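Local structure of sortase (Actinomyces oris, 5UTT) at residues L94-E97 and G98-I101; V103-A106 and K107-Y110. The protein probably acts as a cysteine transpeptidase that attaches surface proteins to the cell wall, this chain carrying its sortase domain. All blocks are in the same frame, centred on the assembly; numbering follows the deposited sequence.

Contact 1 (L94-E97 and G98-I101)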
# COMPACT_ATOMS: atom_id res chain seq x y z
N LEU A 94 0.22 -7.82 11.31
CA LEU A 94 0.00 -6.98 12.48
C LEU A 94 -1.11 -6.00 12.20
O LEU A 94 -1.53 -5.34 13.10
CB LEU A 94 1.24 -6.18 12.85
CG LEU A 94 2.52 -6.97 13.22
CD1 LEU A 94 3.59 -5.94 13.52
CD2 LEU A 94 2.30 -7.90 14.40
N LEU A 95 -1.56 -5.91 10.97
CA LEU A 95 -2.50 -4.86 10.60
C LEU A 95 -3.91 -5.31 10.94
O LEU A 95 -4.39 -6.38 10.51
CB LEU A 95 -2.34 -4.52 9.11
CG LEU A 95 -0.95 -4.01 8.69
CD1 LEU A 95 -0.82 -3.85 7.20
CD2 LEU A 95 -0.72 -2.68 9.38
N GLN A 96 -4.59 -4.47 11.71
CA GLN A 96 -5.94 -4.74 12.15
C GLN A 96 -6.83 -3.58 11.70
O GLN A 96 -6.35 -2.49 11.38
CB GLN A 96 -5.93 -4.87 13.68
CG GLN A 96 -4.89 -5.86 14.22
CD GLN A 96 -4.73 -5.83 15.74
OE1 GLN A 96 -5.63 -5.41 16.46
NE2 GLN A 96 -3.58 -6.30 16.22
N GLU A 97 -8.13 -3.81 11.73
CA GLU A 97 -9.05 -2.75 11.40
C GLU A 97 -8.72 -1.44 12.11
O GLU A 97 -8.53 -1.39 13.34
CB GLU A 97 -10.46 -3.18 11.73
CG GLU A 97 -11.50 -2.19 11.24
CD GLU A 97 -12.86 -2.48 11.80
OE1 GLU A 97 -13.02 -3.47 12.56
OE2 GLU A 97 -13.78 -1.69 11.48
N GLY A 98 -8.68 -0.36 11.35
CA GLY A 98 -8.36 0.97 11.87
C GLY A 98 -6.90 1.37 11.88
O GLY A 98 -6.57 2.56 12.01
N ASP A 99 -6.01 0.41 11.67
CA ASP A 99 -4.60 0.79 11.55
C ASP A 99 -4.34 1.64 10.31
O ASP A 99 -4.97 1.44 9.25
CB ASP A 99 -3.75 -0.47 11.50
CG ASP A 99 -3.72 -1.21 12.82
OD1 ASP A 99 -3.91 -0.57 13.89
OD2 ASP A 99 -3.48 -2.42 12.82
N GLU A 100 -3.38 2.56 10.41
CA GLU A 100 -3.10 3.45 9.31
C GLU A 100 -2.13 2.89 8.31
O GLU A 100 -1.11 2.27 8.70
CB GLU A 100 -2.50 4.75 9.83
CG GLU A 100 -3.58 5.70 10.38
CD GLU A 100 -3.05 7.01 10.92
OE1 GLU A 100 -1.85 7.11 11.20
OE2 GLU A 100 -3.87 7.97 11.05
N ILE A 101 -2.42 3.12 7.03
CA ILE A 101 -1.45 2.85 5.94
C ILE A 101 -1.23 4.19 5.23
O ILE A 101 -2.18 4.83 4.73
CB ILE A 101 -1.97 1.77 4.98
CG1 ILE A 101 -2.12 0.43 5.73
CG2 ILE A 101 -1.08 1.60 3.76
CD1 ILE A 101 -2.63 -0.67 4.84
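Asp-99 OD2 is gripped from two residues: the backbone N of Gln-96 donates to it at 2.6 Å, and the ammonium group of Lys-36 forms a salt bridge with the same oxygen. The N-H...O hydrogen bond is nearly straight, 165° at the hydrogen, but comes in from above the carboxylate plane. With CG anti to its own carbonyl carbon and beside its N (chi1 -69°), Asp-99 folds its carboxylate back across the turn that precedes it. Asp-99 N in turn donates to Gln-96 O at 2.9 Å, so the two residues are joined in both directions, once by backbone and once by side chain. Between them Glu-97 and Gly-98 form the corners of a type II beta turn; Gly-98 takes the positive phi (90°) that the third position of such a turn requires. On the buried side, the methyl CD1 of Leu-95 meets CD1 of Ile-101 at 4.4 Å. Both leucine and isoleucine also rest on Val-165 of strand 161-174. Backbone hydrogen bonds of Gly-98 and Asp-99 with Val-114, and of Ile-101 with Phe-112, set the turn and the start of strand 100-104 alongside strand 108-120.

Contact 2 (V103-A106 and K107-Y110)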
# COMPACT_ATOMS: atom_id res chain seq x y z
N VAL A 103 0.79 6.74 2.54
CA VAL A 103 1.68 6.93 1.42
C VAL A 103 2.17 8.37 1.34
O VAL A 103 1.38 9.31 1.35
CB VAL A 103 1.10 6.44 0.07
CG1 VAL A 103 2.16 6.56 -1.02
CG2 VAL A 103 0.55 5.04 0.23
N SER A 104 3.46 8.54 1.26
CA SER A 104 3.99 9.90 1.05
C SER A 104 4.41 10.06 -0.41
O SER A 104 5.19 9.27 -0.95
CB SER A 104 5.11 10.22 2.03
OG SER A 104 6.29 9.48 1.78
N THR A 105 3.96 11.15 -1.02
CA THR A 105 4.45 11.56 -2.34
C THR A 105 5.15 12.90 -2.19
O THR A 105 5.18 13.47 -1.09
CB THR A 105 3.30 11.65 -3.35
OG1 THR A 105 2.40 12.72 -3.01
CG2 THR A 105 2.57 10.31 -3.43
N ALA A 106 5.71 13.42 -3.28
CA ALA A 106 6.43 14.67 -3.22
C ALA A 106 5.59 15.84 -2.67
O ALA A 106 6.10 16.75 -2.02
CB ALA A 106 6.99 15.01 -4.58
N LYS A 107 4.30 15.83 -2.98
CA LYS A 107 3.41 16.92 -2.62
C LYS A 107 2.39 16.61 -1.50
O LYS A 107 1.82 17.51 -0.85
CB LYS A 107 2.67 17.35 -3.90
CG LYS A 107 3.62 17.80 -5.00
CD LYS A 107 2.96 18.32 -6.29
CE LYS A 107 4.02 18.53 -7.36
NZ LYS A 107 3.50 18.73 -8.73
N THR A 108 2.17 15.33 -1.24
CA THR A 108 0.97 14.88 -0.54
C THR A 108 1.16 13.73 0.42
O THR A 108 1.94 12.85 0.14
CB THR A 108 -0.15 14.52 -1.56
OG1 THR A 108 -0.33 15.62 -2.46
CG2 THR A 108 -1.49 14.17 -0.83
N TRP A 109 0.50 13.76 1.58
CA TRP A 109 0.37 12.58 2.43
C TRP A 109 -0.99 11.98 2.18
O TRP A 109 -2.01 12.68 2.36
CB TRP A 109 0.46 12.95 3.91
CG TRP A 109 1.80 13.43 4.35
CD1 TRP A 109 2.20 14.72 4.48
CD2 TRP A 109 2.91 12.62 4.78
NE1 TRP A 109 3.51 14.78 4.92
CE2 TRP A 109 3.96 13.50 5.13
CE3 TRP A 109 3.12 11.24 4.90
CZ2 TRP A 109 5.20 13.03 5.61
CZ3 TRP A 109 4.33 10.79 5.37
CH2 TRP A 109 5.34 11.68 5.73
N TYR A 110 -1.04 10.71 1.78
CA TYR A 110 -2.31 10.00 1.68
C TYR A 110 -2.45 9.03 2.83
O TYR A 110 -1.60 8.13 3.01
CB TYR A 110 -2.39 9.22 0.39
CG TYR A 110 -2.31 10.03 -0.88
CD1 TYR A 110 -1.08 10.33 -1.46
CD2 TYR A 110 -3.46 10.43 -1.55
CE1 TYR A 110 -1.00 11.02 -2.63
CE2 TYR A 110 -3.37 11.14 -2.72
CZ TYR A 110 -2.15 11.42 -3.27
OH TYR A 110 -2.07 12.13 -4.43
O HOH W 1 3.03 14.37 -5.66
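Val-103 pairs with Tyr-110 in an antiparallel hydrogen-bonded pair: Val-103 N donates to Tyr-110 O, Tyr-110 N to Val-103 O, each at 2.8 Å. Their side chains share one face of the sheet, CB to CB 4.5 Å, and Val-103 O also lies at the edge of the tyrosine ring. Ser-104 faces Trp-109 in the next, non-hydrogen-bonded pair on the other face. Its CB sits over one face of the indole, 3.9 Å from the centroid of the six-membered ring and 28° off the normal, a CH-pi contact. Trp-109 brings that ring back across the serine with CG beside its backbone N (chi1 -68°), and a chi2 of 97° turns the ring plane across the CA-CB-CG plane, which lets one face meet Ser-104 CB. Thr-105 continues the pairing: its N donates to Thr-108 O at 2.9 Å, almost straight. Its methyl CG2 comes to the edge of the Tyr-110 ring, 3.7 Å from CE1, while CG2 of Thr-108 lies over a face of that ring. The phenol OH is hydrogen-bonded to Pro-18 O, so the ring is held at its far end as well. Ala-106 passes the chain to Lys-107 at the tip, where a water accepts from Lys-107 N and is also hydrogen-bonded to Thr-105 OG1. Residues 103-110 thus make a tight antiparallel beta hairpin with Ala-106 and Lys-107 at its bend, joining neighbouring strands of the beta barrel characteristic of sortases.

Following the chain from the N terminus, contact 1 closes first, where the loop after strand 74-79 bends sharply and enters strand 100-104. Contact 2 opens after it, at the far end of the same short strand, and closes the reversal into strand 108-120. The two are in series, neither nested nor crossed, with centres about 19 Å apart. Strand 100-104 is therefore bounded by a turn at each end: one delivers it to the sheet, the other sends the chain back beside it. Strand 108-120 serves both, supplying one arm of the hairpin near its start and lying beside the turn of contact 1 further along, while strand 161-174 packs against side chains of both contacts.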